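Long-range contact in mRNA transport regulator MTR2 (PDB 1Q42), which affects mRNA transport from the nucleus to the cytoplasm and interacts with the export factor Mex67: residues G117-Q131 with I159-D173. Numbering follows the deposited sequence.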
ATOM      1  N   GLY A 117     -12.962  -8.977  16.631  1.00 26.76           N
ATOM      2  CA  GLY A 117     -11.516  -9.087  16.613  1.00 27.24           C
ATOM      3  C   GLY A 117     -10.843  -8.263  15.517  1.00 26.64           C
ATOM      4  O   GLY A 117      -9.708  -8.546  15.148  1.00 27.29           O
ATOM      5  N   THR A 118     -11.534  -7.241  15.007  1.00 26.09           N
ATOM      6  CA  THR A 118     -10.972  -6.338  14.004  1.00 24.96           C
ATOM      7  C   THR A 118     -11.178  -4.878  14.394  1.00 24.18           C
ATOM      8  O   THR A 118     -12.106  -4.533  15.123  1.00 23.00           O
ATOM      9  CB  THR A 118     -11.627  -6.547  12.614  1.00 24.94           C
ATOM     10  OG1 THR A 118     -13.014  -6.185  12.658  1.00 25.97           O
ATOM     11  CG2 THR A 118     -11.627  -8.013  12.185  1.00 26.09           C
ATOM     12  N   PHE A 119     -10.328  -4.004  13.880  1.00 23.04           N
ATOM     13  CA  PHE A 119     -10.671  -2.597  13.894  1.00 22.58           C
ATOM     14  C   PHE A 119     -10.773  -2.028  12.484  1.00 20.81           C
ATOM     15  O   PHE A 119     -10.177  -2.545  11.539  1.00 19.35           O
ATOM     16  CB  PHE A 119      -9.736  -1.776  14.785  1.00 24.21           C
ATOM     17  CG  PHE A 119      -8.310  -1.823  14.388  1.00 27.33           C
ATOM     18  CD1 PHE A 119      -7.767  -0.817  13.625  1.00 30.48           C
ATOM     19  CD2 PHE A 119      -7.497  -2.865  14.792  1.00 31.12           C
ATOM     20  CE1 PHE A 119      -6.424  -0.863  13.249  1.00 31.73           C
ATOM     21  CE2 PHE A 119      -6.167  -2.911  14.410  1.00 32.67           C
ATOM     22  CZ  PHE A 119      -5.637  -1.898  13.644  1.00 32.51           C
ATOM     23  N   VAL A 120     -11.607  -1.001  12.363  1.00 20.10           N
ATOM     24  CA  VAL A 120     -11.708  -0.187  11.151  1.00 20.36           C
ATOM     25  C   VAL A 120     -10.840   1.051  11.324  1.00 19.19           C
ATOM     26  O   VAL A 120     -10.936   1.740  12.328  1.00 19.01           O
ATOM     27  CB  VAL A 120     -13.131   0.312  10.946  1.00 21.00           C
ATOM     28  CG1 VAL A 120     -13.191   1.355   9.811  1.00 23.96           C
ATOM     29  CG2 VAL A 120     -14.043  -0.824  10.664  1.00 22.89           C
ATOM     30  N   VAL A 121     -10.038   1.371  10.323  1.00 19.51           N
ATOM     31  CA  VAL A 121      -9.219   2.585  10.348  1.00 19.92           C
ATOM     32  C   VAL A 121      -9.450   3.366   9.072  1.00 19.57           C
ATOM     33  O   VAL A 121      -9.352   2.807   7.981  1.00 19.28           O
ATOM     34  CB  VAL A 121      -7.712   2.265  10.375  1.00 21.37           C
ATOM     35  CG1 VAL A 121      -6.894   3.561  10.459  1.00 22.14           C
ATOM     36  CG2 VAL A 121      -7.394   1.386  11.488  1.00 24.41           C
ATOM     37  N   HIS A 122      -9.740   4.655   9.207  1.00 19.38           N
ATOM     38  CA  HIS A 122      -9.776   5.559   8.074  1.00 19.22           C
ATOM     39  C   HIS A 122      -8.576   6.482   8.168  1.00 18.54           C
ATOM     40  O   HIS A 122      -8.284   7.018   9.231  1.00 18.94           O
ATOM     41  CB  HIS A 122     -11.065   6.381   8.104  1.00 19.54           C
ATOM     42  CG  HIS A 122     -11.052   7.533   7.154  1.00 22.46           C
ATOM     43  ND1 HIS A 122     -10.628   8.795   7.521  1.00 26.16           N
ATOM     44  CD2 HIS A 122     -11.360   7.605   5.839  1.00 25.88           C
ATOM     45  CE1 HIS A 122     -10.691   9.598   6.472  1.00 26.97           C
ATOM     46  NE2 HIS A 122     -11.159   8.906   5.446  1.00 26.67           N
ATOM     47  N   PHE A 123      -7.852   6.660   7.070  1.00 17.47           N
ATOM     48  CA  PHE A 123      -6.789   7.640   7.067  1.00 18.01           C
ATOM     49  C   PHE A 123      -6.740   8.398   5.756  1.00 17.64           C
ATOM     50  O   PHE A 123      -7.283   7.956   4.747  1.00 16.63           O
ATOM     51  CB  PHE A 123      -5.429   7.017   7.457  1.00 17.36           C
ATOM     52  CG  PHE A 123      -4.763   6.152   6.398  1.00 18.13           C
ATOM     53  CD1 PHE A 123      -3.973   6.726   5.407  1.00 16.86           C
ATOM     54  CD2 PHE A 123      -4.847   4.761   6.455  1.00 19.14           C
ATOM     55  CE1 PHE A 123      -3.309   5.928   4.474  1.00 18.14           C
ATOM     56  CE2 PHE A 123      -4.186   3.965   5.512  1.00 18.17           C
ATOM     57  CZ  PHE A 123      -3.416   4.565   4.528  1.00 17.32           C
ATOM     58  N   SER A 124      -6.158   9.586   5.834  1.00 17.92           N
ATOM     59  CA  SER A 124      -5.946  10.446   4.686  1.00 18.17           C
ATOM     60  C   SER A 124      -4.440  10.673   4.572  1.00 17.76           C
ATOM     61  O   SER A 124      -3.738  10.645   5.569  1.00 17.43           O
ATOM     62  CB  SER A 124      -6.690  11.761   4.893  1.00 18.92           C
ATOM     63  OG  SER A 124      -8.092  11.508   5.041  1.00 21.59           O
ATOM     64  N   ALA A 125      -3.956  10.835   3.354  1.00 17.21           N
ATOM     65  CA  ALA A 125      -2.546  11.137   3.094  1.00 17.48           C
ATOM     66  C   ALA A 125      -2.459  11.980   1.843  1.00 17.61           C
ATOM     67  O   ALA A 125      -3.465  12.154   1.121  1.00 17.35           O
ATOM     68  CB  ALA A 125      -1.735   9.849   2.913  1.00 17.13           C
ATOM     69  N   LYS A 126      -1.276  12.533   1.608  1.00 17.57           N
ATOM     70  CA  LYS A 126      -0.904  13.008   0.277  1.00 17.99           C
ATOM     71  C   LYS A 126       0.166  12.099  -0.290  1.00 17.51           C
ATOM     72  O   LYS A 126       0.963  11.535   0.444  1.00 18.10           O
ATOM     73  CB  LYS A 126      -0.452  14.453   0.251  1.00 19.60           C
ATOM     74  CG  LYS A 126       0.555  14.885   1.263  1.00 23.04           C
ATOM     75  CD  LYS A 126       0.504  16.417   1.420  1.00 26.02           C
ATOM     76  CE  LYS A 126       1.556  16.882   2.401  1.00 29.12           C
ATOM     77  NZ  LYS A 126       1.823  18.335   2.303  1.00 28.30           N
ATOM     78  N   VAL A 127       0.131  11.916  -1.598  1.00 16.96           N
ATOM     79  CA  VAL A 127       1.092  11.055  -2.276  1.00 16.32           C
ATOM     80  C   VAL A 127       1.562  11.730  -3.542  1.00 17.31           C
ATOM     81  O   VAL A 127       0.790  12.388  -4.222  1.00 17.18           O
ATOM     82  CB  VAL A 127       0.515   9.632  -2.559  1.00 15.83           C
ATOM     83  CG1 VAL A 127      -0.620   9.655  -3.563  1.00 17.18           C
ATOM     84  CG2 VAL A 127       1.587   8.679  -3.078  1.00 14.89           C
ATOM     85  N   ARG A 128       2.844  11.572  -3.848  1.00 18.25           N
ATOM     86  CA  ARG A 128       3.368  11.993  -5.129  1.00 18.81           C
ATOM     87  C   ARG A 128       4.205  10.892  -5.747  1.00 20.01           C
ATOM     88  O   ARG A 128       4.569   9.912  -5.077  1.00 19.80           O
ATOM     89  CB  ARG A 128       4.161  13.286  -5.015  1.00 19.02           C
ATOM     90  CG  ARG A 128       5.213  13.329  -3.960  1.00 19.33           C
ATOM     91  CD  ARG A 128       5.641  14.769  -3.712  1.00 20.35           C
ATOM     92  NE  ARG A 128       6.733  14.863  -2.761  1.00 23.22           N
ATOM     93  CZ  ARG A 128       7.249  16.012  -2.335  1.00 26.69           C
ATOM     94  NH1 ARG A 128       6.761  17.176  -2.757  1.00 27.68           N
ATOM     95  NH2 ARG A 128       8.241  15.997  -1.455  1.00 27.97           N
ATOM     96  N   PHE A 129       4.485  11.058  -7.033  1.00 20.54           N
ATOM     97  CA  PHE A 129       5.119  10.008  -7.831  1.00 21.91           C
ATOM     98  C   PHE A 129       6.297  10.518  -8.624  1.00 23.44           C
ATOM     99  O   PHE A 129       6.350  11.685  -9.026  1.00 24.44           O
ATOM    100  CB  PHE A 129       4.112   9.374  -8.800  1.00 21.36           C
ATOM    101  CG  PHE A 129       2.955   8.724  -8.126  1.00 20.69           C
ATOM    102  CD1 PHE A 129       2.993   7.362  -7.817  1.00 20.46           C
ATOM    103  CD2 PHE A 129       1.801   9.451  -7.829  1.00 20.39           C
ATOM    104  CE1 PHE A 129       1.919   6.766  -7.196  1.00 19.59           C
ATOM    105  CE2 PHE A 129       0.731   8.857  -7.210  1.00 19.76           C
ATOM    106  CZ  PHE A 129       0.789   7.499  -6.899  1.00 19.76           C
ATOM    107  N   ASP A 130       7.238   9.608  -8.849  1.00 25.15           N
ATOM    108  CA  ASP A 130       8.449   9.850  -9.621  1.00 26.23           C
ATOM    109  C   ASP A 130       8.101  10.182 -11.074  1.00 27.72           C
ATOM    110  O   ASP A 130       7.421   9.412 -11.746  1.00 26.54           O
ATOM    111  CB  ASP A 130       9.317   8.578  -9.554  1.00 26.72           C
ATOM    112  CG  ASP A 130      10.701   8.750 -10.130  1.00 27.83           C
ATOM    113  OD1 ASP A 130      11.162   9.896 -10.298  1.00 30.37           O
ATOM    114  OD2 ASP A 130      11.413   7.759 -10.411  1.00 26.33           O
ATOM    115  N   GLN A 131       8.600  11.327 -11.541  1.00 28.95           N
ATOM    116  CA  GLN A 131       8.355  11.840 -12.886  1.00 31.50           C
ATOM    117  C   GLN A 131       9.583  11.658 -13.769  1.00 32.90           C
ATOM    118  O   GLN A 131       9.593  12.124 -14.914  1.00 34.29           O
ATOM    119  CB  GLN A 131       8.016  13.333 -12.835  1.00 32.15           C
ATOM    120  CG  GLN A 131       6.931  13.692 -11.848  1.00 34.23           C
ATOM    121  CD  GLN A 131       5.564  13.215 -12.288  1.00 38.23           C
ATOM    122  OE1 GLN A 131       5.112  13.547 -13.391  1.00 41.56           O
ATOM    123  NE2 GLN A 131       4.889  12.446 -11.426  1.00 37.64           N
ATOM    124  N   ILE A 159      12.371  12.336  -9.210  1.00 34.66           N
ATOM    125  CA  ILE A 159      11.880  13.704  -9.348  1.00 33.79           C
ATOM    126  C   ILE A 159      10.400  13.700  -8.993  1.00 31.56           C
ATOM    127  O   ILE A 159       9.579  13.228  -9.771  1.00 30.44           O
ATOM    128  CB  ILE A 159      12.063  14.200 -10.805  1.00 34.73           C
ATOM    129  CG1 ILE A 159      13.553  14.301 -11.162  1.00 36.82           C
ATOM    130  CG2 ILE A 159      11.375  15.554 -11.015  1.00 35.31           C
ATOM    131  CD1 ILE A 159      13.822  14.247 -12.660  1.00 38.48           C
ATOM    132  N   TRP A 160      10.057  14.240  -7.832  1.00 29.52           N
ATOM    133  CA  TRP A 160       8.679  14.148  -7.347  1.00 27.86           C
ATOM    134  C   TRP A 160       7.742  15.094  -8.101  1.00 26.72           C
ATOM    135  O   TRP A 160       8.080  16.242  -8.360  1.00 26.44           O
ATOM    136  CB  TRP A 160       8.631  14.414  -5.842  1.00 27.66           C
ATOM    137  CG  TRP A 160       9.423  13.419  -5.045  1.00 28.09           C
ATOM    138  CD1 TRP A 160      10.466  13.677  -4.202  1.00 30.88           C
ATOM    139  CD2 TRP A 160       9.234  11.997  -5.023  1.00 27.35           C
ATOM    140  NE1 TRP A 160      10.933  12.505  -3.654  1.00 30.67           N
ATOM    141  CE2 TRP A 160      10.197  11.456  -4.145  1.00 27.90           C
ATOM    142  CE3 TRP A 160       8.335  11.127  -5.648  1.00 24.15           C
ATOM    143  CZ2 TRP A 160      10.286  10.089  -3.878  1.00 28.08           C
ATOM    144  CZ3 TRP A 160       8.429   9.757  -5.387  1.00 25.48           C
ATOM    145  CH2 TRP A 160       9.396   9.256  -4.505  1.00 25.02           C
ATOM    146  N   GLY A 161       6.558  14.604  -8.454  1.00 25.14           N
ATOM    147  CA  GLY A 161       5.536  15.426  -9.077  1.00 24.84           C
ATOM    148  C   GLY A 161       4.606  16.094  -8.070  1.00 24.47           C
ATOM    149  O   GLY A 161       4.918  16.225  -6.873  1.00 24.13           O
ATOM    150  N   SER A 162       3.448  16.512  -8.569  1.00 23.86           N
ATOM    151  CA  SER A 162       2.429  17.191  -7.766  1.00 23.11           C
ATOM    152  C   SER A 162       1.728  16.232  -6.800  1.00 21.62           C
ATOM    153  O   SER A 162       1.609  15.027  -7.071  1.00 20.57           O
ATOM    154  CB  SER A 162       1.388  17.834  -8.684  1.00 23.92           C
ATOM    155  OG  SER A 162       1.992  18.812  -9.537  1.00 25.99           O
ATOM    156  N   TRP A 163       1.263  16.782  -5.682  1.00 21.22           N
ATOM    157  CA  TRP A 163       0.510  16.022  -4.683  1.00 19.56           C
ATOM    158  C   TRP A 163      -0.870  15.573  -5.181  1.00 18.89           C
ATOM    159  O   TRP A 163      -1.650  16.375  -5.755  1.00 18.18           O
ATOM    160  CB  TRP A 163       0.315  16.833  -3.403  1.00 20.09           C
ATOM    161  CG  TRP A 163       1.567  17.099  -2.558  1.00 20.08           C
ATOM    162  CD1 TRP A 163       2.105  18.323  -2.264  1.00 23.61           C
ATOM    163  CD2 TRP A 163       2.380  16.135  -1.872  1.00 20.19           C
ATOM    164  NE1 TRP A 163       3.205  18.173  -1.453  1.00 22.84           N
ATOM    165  CE2 TRP A 163       3.397  16.840  -1.203  1.00 22.13           C
ATOM    166  CE3 TRP A 163       2.375  14.736  -1.781  1.00 19.96           C
ATOM    167  CZ2 TRP A 163       4.387  16.200  -0.440  1.00 22.45           C
ATOM    168  CZ3 TRP A 163       3.360  14.105  -1.003  1.00 20.16           C
ATOM    169  CH2 TRP A 163       4.351  14.840  -0.359  1.00 22.40           C
ATOM    170  N   PHE A 164      -1.132  14.283  -4.954  1.00 17.58           N
ATOM    171  CA  PHE A 164      -2.437  13.672  -5.054  1.00 17.30           C
ATOM    172  C   PHE A 164      -2.979  13.600  -3.630  1.00 17.01           C
ATOM    173  O   PHE A 164      -2.219  13.468  -2.692  1.00 16.50           O
ATOM    174  CB  PHE A 164      -2.358  12.211  -5.505  1.00 16.80           C
ATOM    175  CG  PHE A 164      -1.989  12.002  -6.946  1.00 18.86           C
ATOM    176  CD1 PHE A 164      -2.836  11.294  -7.768  1.00 18.28           C
ATOM    177  CD2 PHE A 164      -0.779  12.431  -7.454  1.00 18.99           C
ATOM    178  CE1 PHE A 164      -2.497  11.040  -9.095  1.00 20.17           C
ATOM    179  CE2 PHE A 164      -0.437  12.195  -8.776  1.00 21.57           C
ATOM    180  CZ  PHE A 164      -1.301  11.489  -9.594  1.00 20.66           C
ATOM    181  N   GLY A 165      -4.298  13.613  -3.496  1.00 15.80           N
ATOM    182  CA  GLY A 165      -4.944  13.268  -2.252  1.00 16.03           C
ATOM    183  C   GLY A 165      -5.361  11.816  -2.281  1.00 16.27           C
ATOM    184  O   GLY A 165      -5.795  11.320  -3.308  1.00 15.13           O
ATOM    185  N   VAL A 166      -5.235  11.146  -1.136  1.00 17.60           N
ATOM    186  CA  VAL A 166      -5.633   9.754  -0.978  1.00 18.37           C
ATOM    187  C   VAL A 166      -6.445   9.549   0.314  1.00 17.76           C
ATOM    188  O   VAL A 166      -6.123  10.116   1.351  1.00 19.23           O
ATOM    189  CB  VAL A 166      -4.407   8.810  -0.906  1.00 19.27           C
ATOM    190  CG1 VAL A 166      -4.885   7.342  -0.849  1.00 22.77           C
ATOM    191  CG2 VAL A 166      -3.527   8.993  -2.093  1.00 21.81           C
ATOM    192  N   ASP A 167      -7.502   8.747   0.228  1.00 17.11           N
ATOM    193  CA  ASP A 167      -8.240   8.282   1.409  1.00 17.27           C
ATOM    194  C   ASP A 167      -8.178   6.771   1.403  1.00 17.11           C
ATOM    195  O   ASP A 167      -8.344   6.144   0.351  1.00 16.30           O
ATOM    196  CB  ASP A 167      -9.712   8.719   1.334  1.00 18.01           C
ATOM    197  CG  ASP A 167     -10.001   9.994   2.105  1.00 22.99           C
ATOM    198  OD1 ASP A 167      -9.058  10.691   2.547  1.00 24.53           O
ATOM    199  OD2 ASP A 167     -11.183  10.418   2.259  1.00 27.98           O
ATOM    200  N   VAL A 168      -7.942   6.181   2.567  1.00 16.26           N
ATOM    201  CA  VAL A 168      -7.834   4.743   2.656  1.00 16.94           C
ATOM    202  C   VAL A 168      -8.686   4.275   3.834  1.00 17.39           C
ATOM    203  O   VAL A 168      -8.646   4.877   4.905  1.00 17.76           O
ATOM    204  CB  VAL A 168      -6.372   4.299   2.883  1.00 17.00           C
ATOM    205  CG1 VAL A 168      -6.291   2.796   3.018  1.00 16.96           C
ATOM    206  CG2 VAL A 168      -5.482   4.766   1.770  1.00 18.22           C
ATOM    207  N   ASN A 169      -9.458   3.216   3.610  1.00 17.21           N
ATOM    208  CA  ASN A 169     -10.199   2.542   4.654  1.00 17.83           C
ATOM    209  C   ASN A 169      -9.680   1.105   4.770  1.00 17.32           C
ATOM    210  O   ASN A 169      -9.638   0.389   3.799  1.00 16.57           O
ATOM    211  CB  ASN A 169     -11.699   2.521   4.333  1.00 18.51           C
ATOM    212  CG  ASN A 169     -12.329   3.891   4.403  1.00 21.82           C
ATOM    213  OD1 ASN A 169     -12.268   4.560   5.428  1.00 23.91           O
ATOM    214  ND2 ASN A 169     -12.936   4.315   3.311  1.00 25.43           N
ATOM    215  N   LEU A 170      -9.260   0.715   5.966  1.00 17.66           N
ATOM    216  CA  LEU A 170      -8.766  -0.635   6.228  1.00 17.98           C
ATOM    217  C   LEU A 170      -9.642  -1.297   7.297  1.00 18.86           C
ATOM    218  O   LEU A 170     -10.123  -0.624   8.210  1.00 19.86           O
ATOM    219  CB  LEU A 170      -7.336  -0.563   6.780  1.00 18.05           C
ATOM    220  CG  LEU A 170      -6.210   0.063   5.951  1.00 17.70           C
ATOM    221  CD1 LEU A 170      -4.862  -0.071   6.724  1.00 18.58           C
ATOM    222  CD2 LEU A 170      -6.101  -0.495   4.571  1.00 18.39           C
ATOM    223  N   VAL A 171      -9.857  -2.596   7.181  1.00 19.34           N
ATOM    224  CA  VAL A 171     -10.347  -3.401   8.288  1.00 19.85           C
ATOM    225  C   VAL A 171      -9.210  -4.382   8.599  1.00 20.81           C
ATOM    226  O   VAL A 171      -8.798  -5.149   7.730  1.00 20.28           O
ATOM    227  CB  VAL A 171     -11.644  -4.133   7.945  1.00 20.46           C
ATOM    228  CG1 VAL A 171     -12.146  -4.898   9.166  1.00 21.53           C
ATOM    229  CG2 VAL A 171     -12.708  -3.145   7.456  1.00 19.83           C
ATOM    230  N   VAL A 172      -8.685  -4.320   9.820  1.00 21.96           N
ATOM    231  CA  VAL A 172      -7.439  -4.990  10.182  1.00 23.51           C
ATOM    232  C   VAL A 172      -7.628  -5.809  11.444  1.00 25.34           C
ATOM    233  O   VAL A 172      -8.353  -5.401  12.334  1.00 25.19           O
ATOM    234  CB  VAL A 172      -6.303  -3.957  10.453  1.00 23.71           C
ATOM    235  CG1 VAL A 172      -4.950  -4.656  10.570  1.00 24.43           C
ATOM    236  CG2 VAL A 172      -6.261  -2.886   9.369  1.00 24.13           C
ATOM    237  N   ASP A 173      -6.970  -6.960  11.527  1.00 27.23           N
ATOM    238  CA  ASP A 173      -6.997  -7.768  12.750  1.00 30.36           C
ATOM    239  C   ASP A 173      -6.423  -6.962  13.917  1.00 32.93           C
ATOM    240  O   ASP A 173      -5.516  -6.155  13.724  1.00 32.47           O
ATOM    241  CB  ASP A 173      -6.171  -9.052  12.566  1.00 30.52           C
ATOM    242  CG  ASP A 173      -6.885 -10.112  11.742  1.00 30.06           C
ATOM    243  OD1 ASP A 173      -8.044  -9.902  11.331  1.00 29.58           O
ATOM    244  OD2 ASP A 173      -6.347 -11.206  11.456  1.00 29.74           O
TER
HETATM  245  O   HOH W   1       4.354  17.707  -4.571  1.00 23.97           O
HETATM  246  O   HOH W   2       3.110  13.152  -8.424  1.00 20.34           O
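Strands 118-129 and 164-173 pair antiparallel in the curved sheet of the NTF2-like fold, with five hydrogen-bonded pairs from Phe119-Val172 to Val127-Phe164; beyond these the register shifts by one, and Gly161 N and Gln131 N bond to Phe129 O and Ile159 O. Between the two ladders, one water links Phe129 N to Ser162 O. On the face turned to helix 29-40, Phe123 lies alongside Val168, whose CB sits over one ring face, 3.4 Å from CZ. Phe119 receives Val172 CB in the same way, but less closely. In both, CG stands between the backbone N and the carbonyl carbon (chi1 74° in Phe123), which brings the ring beside the cross-strand valine. Further along, Val127 CG1 presses tightly on Val166 CG2 at 3.3 Å, and Phe129 makes a T-shaped stack, its edge directed at the face of Phe164 with the planes at 77°. The other face is more polar. Ser124 OG donates to Asp167 OD1 (2.8 Å), arriving from above the carboxylate plane, while Asn169 OD1 lies at the His122 ring edge, 3.2 Å from CD2. Near the end of the ladder the Trp163 indole is sandwiched between two side chains of 117-131. The extended Lys126 chain runs across one indole face, CG over the six-membered ring and NZ in an off-centre cation-pi contact 4.3 Å from the five-membered ring centroid. On the opposite face the Arg128 guanidinium stacks nearly parallel, planes 6° apart and centres 4.1 Å apart, with Trp160 CB against its far side. A water accepts from Arg128 NH1 at 3.1 Å and donates to Gly161 O.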